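Local coordinates for protein phosphatidylinositide phosphatase SAC2 (PDB 4XUU) that removes the 4-phosphate of phosphatidylinositol 4-phosphate in endocytic recycling, this piece being its homodimer-forming hSac2 domain with a pleckstrin-homology-like part, at residues R102-Y107 and G112-L117. Residues are numbered along the deposited sequence; the frame is centred on the assembly and turned at random.
Sequences RLHYRY and GYFHTL
Tyr113 CB sits over one face of the Tyr105 ring, 3.6 Å from the ring's centroid, and the Tyr113 ring takes Tyr107 on its own face: Tyr107 CB lies above it, and the Tyr107 ring stands edge-to-face on it at 76°, CD2 coming 3.6 Å from Tyr113 CZ. The His115 ring runs nearly parallel to that of Tyr105 but is slid aside with little overlap, and the four form an aromatic cluster. Tyr105 reaches across because its CG is wedged between the backbone N and the carbonyl carbon (chi1 70°). Its hydroxyl bonds to His165 and Gln74, while His115 ND1 is held by Tyr62.

On the other face of the sheet, Phe114 meets two neighbours, both from the same side of its ring plane. Its CB covers one face of the His104 ring, and Arg102 CD rests over the Phe114 ring, 4.0 Å from the centroid. The Arg102 guanidinium, one face against Phe114 CE1, aims NE in its own plane at Thr116 OG1, a 2.9 Å hydrogen bond. Asp36 also grips this group, pairing with Arg102 NH2 in a salt bridge and bonding to Thr116 OG1; Glu158 O takes Arg102 NH1.

Along the backbones, Leu103 and His115 bond in both directions, and Tyr105 N bonds to Tyr113 O. Toward the turn, one water, accepting from Gly112 N, also hydrogen-bonds to Tyr105 O, 2.8 Å away.

This is the beta hairpin of strands 99-107 and 110-119, inside the sheet between strands 81-88 and 26-34. Tyr105 and His115 pack on strands 57-63 and 70-77, and Leu103 and Leu117 on 57-63, across the curved sheet, consistent with the pleckstrin-homology fold; on strand 81-88, the Glu85 carboxylate hydrogen-bonds His104 NE2, and its backbone pairs with Arg102.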
ATOM      1  N   ARG A 102      10.030   3.812  12.631  1.00 42.62           N
ATOM      2  CA  ARG A 102      11.032   3.461  13.619  1.00 42.60           C
ATOM      3  C   ARG A 102      12.030   2.445  13.062  1.00 40.91           C
ATOM      4  O   ARG A 102      11.658   1.332  12.689  1.00 40.94           O
ATOM      5  CB  ARG A 102      10.337   2.934  14.873  1.00 45.47           C
ATOM      6  CG  ARG A 102      11.237   2.725  16.060  1.00 46.76           C
ATOM      7  CD  ARG A 102      10.421   2.689  17.329  1.00 49.72           C
ATOM      8  NE  ARG A 102      10.177   4.030  17.852  1.00 50.54           N
ATOM      9  CZ  ARG A 102       9.408   4.301  18.905  1.00 53.90           C
ATOM     10  NH1 ARG A 102       8.783   3.326  19.558  1.00 55.78           N
ATOM     11  NH2 ARG A 102       9.257   5.558  19.303  1.00 55.23           N
ATOM     12  N   LEU A 103      13.295   2.849  13.006  1.00 39.75           N
ATOM     13  CA  LEU A 103      14.379   2.020  12.487  1.00 38.74           C
ATOM     14  C   LEU A 103      15.192   1.443  13.637  1.00 40.68           C
ATOM     15  O   LEU A 103      15.969   2.158  14.273  1.00 41.36           O
ATOM     16  CB  LEU A 103      15.300   2.845  11.575  1.00 37.11           C
ATOM     17  CG  LEU A 103      14.705   3.709  10.455  1.00 35.87           C
ATOM     18  CD1 LEU A 103      15.778   4.581   9.824  1.00 34.74           C
ATOM     19  CD2 LEU A 103      14.032   2.861   9.399  1.00 34.63           C
ATOM     20  N   HIS A 104      15.005   0.154  13.905  1.00 42.01           N
ATOM     21  CA  HIS A 104      15.718  -0.527  14.986  1.00 44.72           C
ATOM     22  C   HIS A 104      17.067  -1.034  14.486  1.00 44.89           C
ATOM     23  O   HIS A 104      17.132  -1.803  13.531  1.00 44.33           O
ATOM     24  CB  HIS A 104      14.891  -1.693  15.533  1.00 46.90           C
ATOM     25  CG  HIS A 104      13.578  -1.284  16.127  1.00 47.57           C
ATOM     26  ND1 HIS A 104      13.376  -1.178  17.487  1.00 50.24           N
ATOM     27  CD2 HIS A 104      12.399  -0.961  15.546  1.00 46.22           C
ATOM     28  CE1 HIS A 104      12.131  -0.802  17.718  1.00 50.44           C
ATOM     29  NE2 HIS A 104      11.516  -0.667  16.556  1.00 48.59           N
ATOM     30  N   TYR A 105      18.142  -0.600  15.132  1.00 46.48           N
ATOM     31  CA  TYR A 105      19.479  -1.023  14.733  1.00 47.34           C
ATOM     32  C   TYR A 105      20.290  -1.636  15.873  1.00 51.80           C
ATOM     33  O   TYR A 105      20.080  -1.326  17.053  1.00 53.64           O
ATOM     34  CB  TYR A 105      20.242   0.118  14.047  1.00 45.30           C
ATOM     35  CG  TYR A 105      20.675   1.269  14.936  1.00 45.14           C
ATOM     36  CD1 TYR A 105      19.836   2.364  15.151  1.00 43.20           C
ATOM     37  CD2 TYR A 105      21.936   1.276  15.536  1.00 46.69           C
ATOM     38  CE1 TYR A 105      20.234   3.431  15.956  1.00 43.97           C
ATOM     39  CE2 TYR A 105      22.348   2.337  16.340  1.00 47.42           C
ATOM     40  CZ  TYR A 105      21.493   3.410  16.545  1.00 46.55           C
ATOM     41  OH  TYR A 105      21.894   4.456  17.341  1.00 47.89           O
ATOM     42  N   ARG A 106      21.210  -2.520  15.500  1.00 54.09           N
ATOM     43  CA  ARG A 106      22.090  -3.173  16.450  1.00 58.99           C
ATOM     44  C   ARG A 106      23.399  -2.395  16.528  1.00 59.94           C
ATOM     45  O   ARG A 106      23.983  -2.035  15.500  1.00 58.24           O
ATOM     46  CB  ARG A 106      22.330  -4.625  16.038  1.00 61.23           C
ATOM     47  CG  ARG A 106      22.986  -5.471  17.111  1.00 67.77           C
ATOM     48  CD  ARG A 106      22.960  -6.945  16.748  1.00 72.57           C
ATOM     49  NE  ARG A 106      21.679  -7.572  17.068  1.00 74.42           N
ATOM     50  CZ  ARG A 106      21.455  -8.318  18.148  1.00 79.76           C
ATOM     51  NH1 ARG A 106      22.424  -8.539  19.029  1.00 84.07           N
ATOM     52  NH2 ARG A 106      20.256  -8.848  18.350  1.00 80.92           N
ATOM     53  N   TYR A 107      23.842  -2.127  17.753  1.00 63.38           N
ATOM     54  CA  TYR A 107      25.035  -1.329  17.997  1.00 65.09           C
ATOM     55  C   TYR A 107      25.888  -1.977  19.082  1.00 70.69           C
ATOM     56  O   TYR A 107      25.404  -2.239  20.187  1.00 73.54           O
ATOM     57  CB  TYR A 107      24.648   0.103  18.385  1.00 63.52           C
ATOM     58  CG  TYR A 107      25.820   1.006  18.687  1.00 65.37           C
ATOM     59  CD1 TYR A 107      26.689   1.418  17.675  1.00 64.04           C
ATOM     60  CD2 TYR A 107      26.062   1.453  19.986  1.00 69.03           C
ATOM     61  CE1 TYR A 107      27.772   2.248  17.951  1.00 66.25           C
ATOM     62  CE2 TYR A 107      27.140   2.286  20.272  1.00 71.04           C
ATOM     63  CZ  TYR A 107      27.991   2.681  19.250  1.00 69.81           C
ATOM     64  OH  TYR A 107      29.060   3.504  19.524  1.00 72.57           O
ATOM     65  N   GLY A 112      18.045  -2.246  21.173  1.00 66.87           N
ATOM     66  CA  GLY A 112      17.366  -1.220  21.957  1.00 67.26           C
ATOM     67  C   GLY A 112      17.700   0.171  21.448  1.00 63.88           C
ATOM     68  O   GLY A 112      17.406   1.171  22.109  1.00 65.23           O
ATOM     69  N   TYR A 113      18.328   0.225  20.276  1.00 59.93           N
ATOM     70  CA  TYR A 113      18.657   1.481  19.612  1.00 56.70           C
ATOM     71  C   TYR A 113      17.721   1.693  18.429  1.00 52.53           C
ATOM     72  O   TYR A 113      17.562   0.797  17.587  1.00 50.84           O
ATOM     73  CB  TYR A 113      20.100   1.465  19.103  1.00 56.18           C
ATOM     74  CG  TYR A 113      21.164   1.379  20.169  1.00 60.37           C
ATOM     75  CD1 TYR A 113      21.689   2.531  20.756  1.00 61.89           C
ATOM     76  CD2 TYR A 113      21.669   0.145  20.573  1.00 63.46           C
ATOM     77  CE1 TYR A 113      22.682   2.454  21.729  1.00 65.87           C
ATOM     78  CE2 TYR A 113      22.656   0.059  21.546  1.00 67.80           C
ATOM     79  CZ  TYR A 113      23.156   1.214  22.118  1.00 68.97           C
ATOM     80  OH  TYR A 113      24.133   1.123  23.080  1.00 74.48           O
ATOM     81  N   PHE A 114      17.106   2.873  18.359  1.00 51.05           N
ATOM     82  CA  PHE A 114      16.216   3.190  17.240  1.00 47.49           C
ATOM     83  C   PHE A 114      16.070   4.673  16.924  1.00 46.26           C
ATOM     84  O   PHE A 114      16.144   5.527  17.806  1.00 48.34           O
ATOM     85  CB  PHE A 114      14.833   2.525  17.395  1.00 48.03           C
ATOM     86  CG  PHE A 114      14.157   2.782  18.717  1.00 51.11           C
ATOM     87  CD1 PHE A 114      13.425   3.947  18.929  1.00 51.53           C
ATOM     88  CD2 PHE A 114      14.219   1.835  19.738  1.00 54.46           C
ATOM     89  CE1 PHE A 114      12.779   4.176  20.150  1.00 55.87           C
ATOM     90  CE2 PHE A 114      13.578   2.053  20.961  1.00 58.26           C
ATOM     91  CZ  PHE A 114      12.857   3.226  21.168  1.00 58.90           C
ATOM     92  N   HIS A 115      15.871   4.951  15.642  1.00 43.16           N
ATOM     93  CA  HIS A 115      15.552   6.283  15.160  1.00 42.33           C
ATOM     94  C   HIS A 115      14.070   6.325  14.854  1.00 42.13           C
ATOM     95  O   HIS A 115      13.542   5.416  14.223  1.00 40.85           O
ATOM     96  CB  HIS A 115      16.330   6.590  13.888  1.00 39.94           C
ATOM     97  CG  HIS A 115      17.812   6.530  14.060  1.00 40.13           C
ATOM     98  ND1 HIS A 115      18.514   7.474  14.779  1.00 42.04           N
ATOM     99  CD2 HIS A 115      18.728   5.643  13.604  1.00 38.89           C
ATOM    100  CE1 HIS A 115      19.799   7.169  14.762  1.00 42.28           C
ATOM    101  NE2 HIS A 115      19.956   6.066  14.051  1.00 40.38           N
ATOM    102  N   THR A 116      13.399   7.378  15.304  1.00 44.00           N
ATOM    103  CA  THR A 116      11.976   7.532  15.030  1.00 44.60           C
ATOM    104  C   THR A 116      11.754   8.793  14.210  1.00 44.43           C
ATOM    105  O   THR A 116      11.943   9.913  14.698  1.00 46.22           O
ATOM    106  CB  THR A 116      11.141   7.546  16.317  1.00 48.00           C
ATOM    107  OG1 THR A 116      11.558   6.469  17.166  1.00 49.24           O
ATOM    108  CG2 THR A 116       9.664   7.381  15.996  1.00 48.67           C
ATOM    109  N   LEU A 117      11.358   8.591  12.955  1.00 42.61           N
ATOM    110  CA  LEU A 117      11.330   9.665  11.977  1.00 42.92           C
ATOM    111  C   LEU A 117       9.957   9.827  11.343  1.00 44.03           C
ATOM    112  O   LEU A 117       9.176   8.879  11.288  1.00 43.76           O
ATOM    113  CB  LEU A 117      12.389   9.409  10.896  1.00 40.27           C
ATOM    114  CG  LEU A 117      13.790   9.039  11.398  1.00 39.84           C
ATOM    115  CD1 LEU A 117      14.671   8.515  10.268  1.00 37.92           C
ATOM    116  CD2 LEU A 117      14.461  10.209  12.121  1.00 41.27           C
TER
HETATM  117  O   HOH W   1      17.815  -2.430  18.218  1.00 41.06           O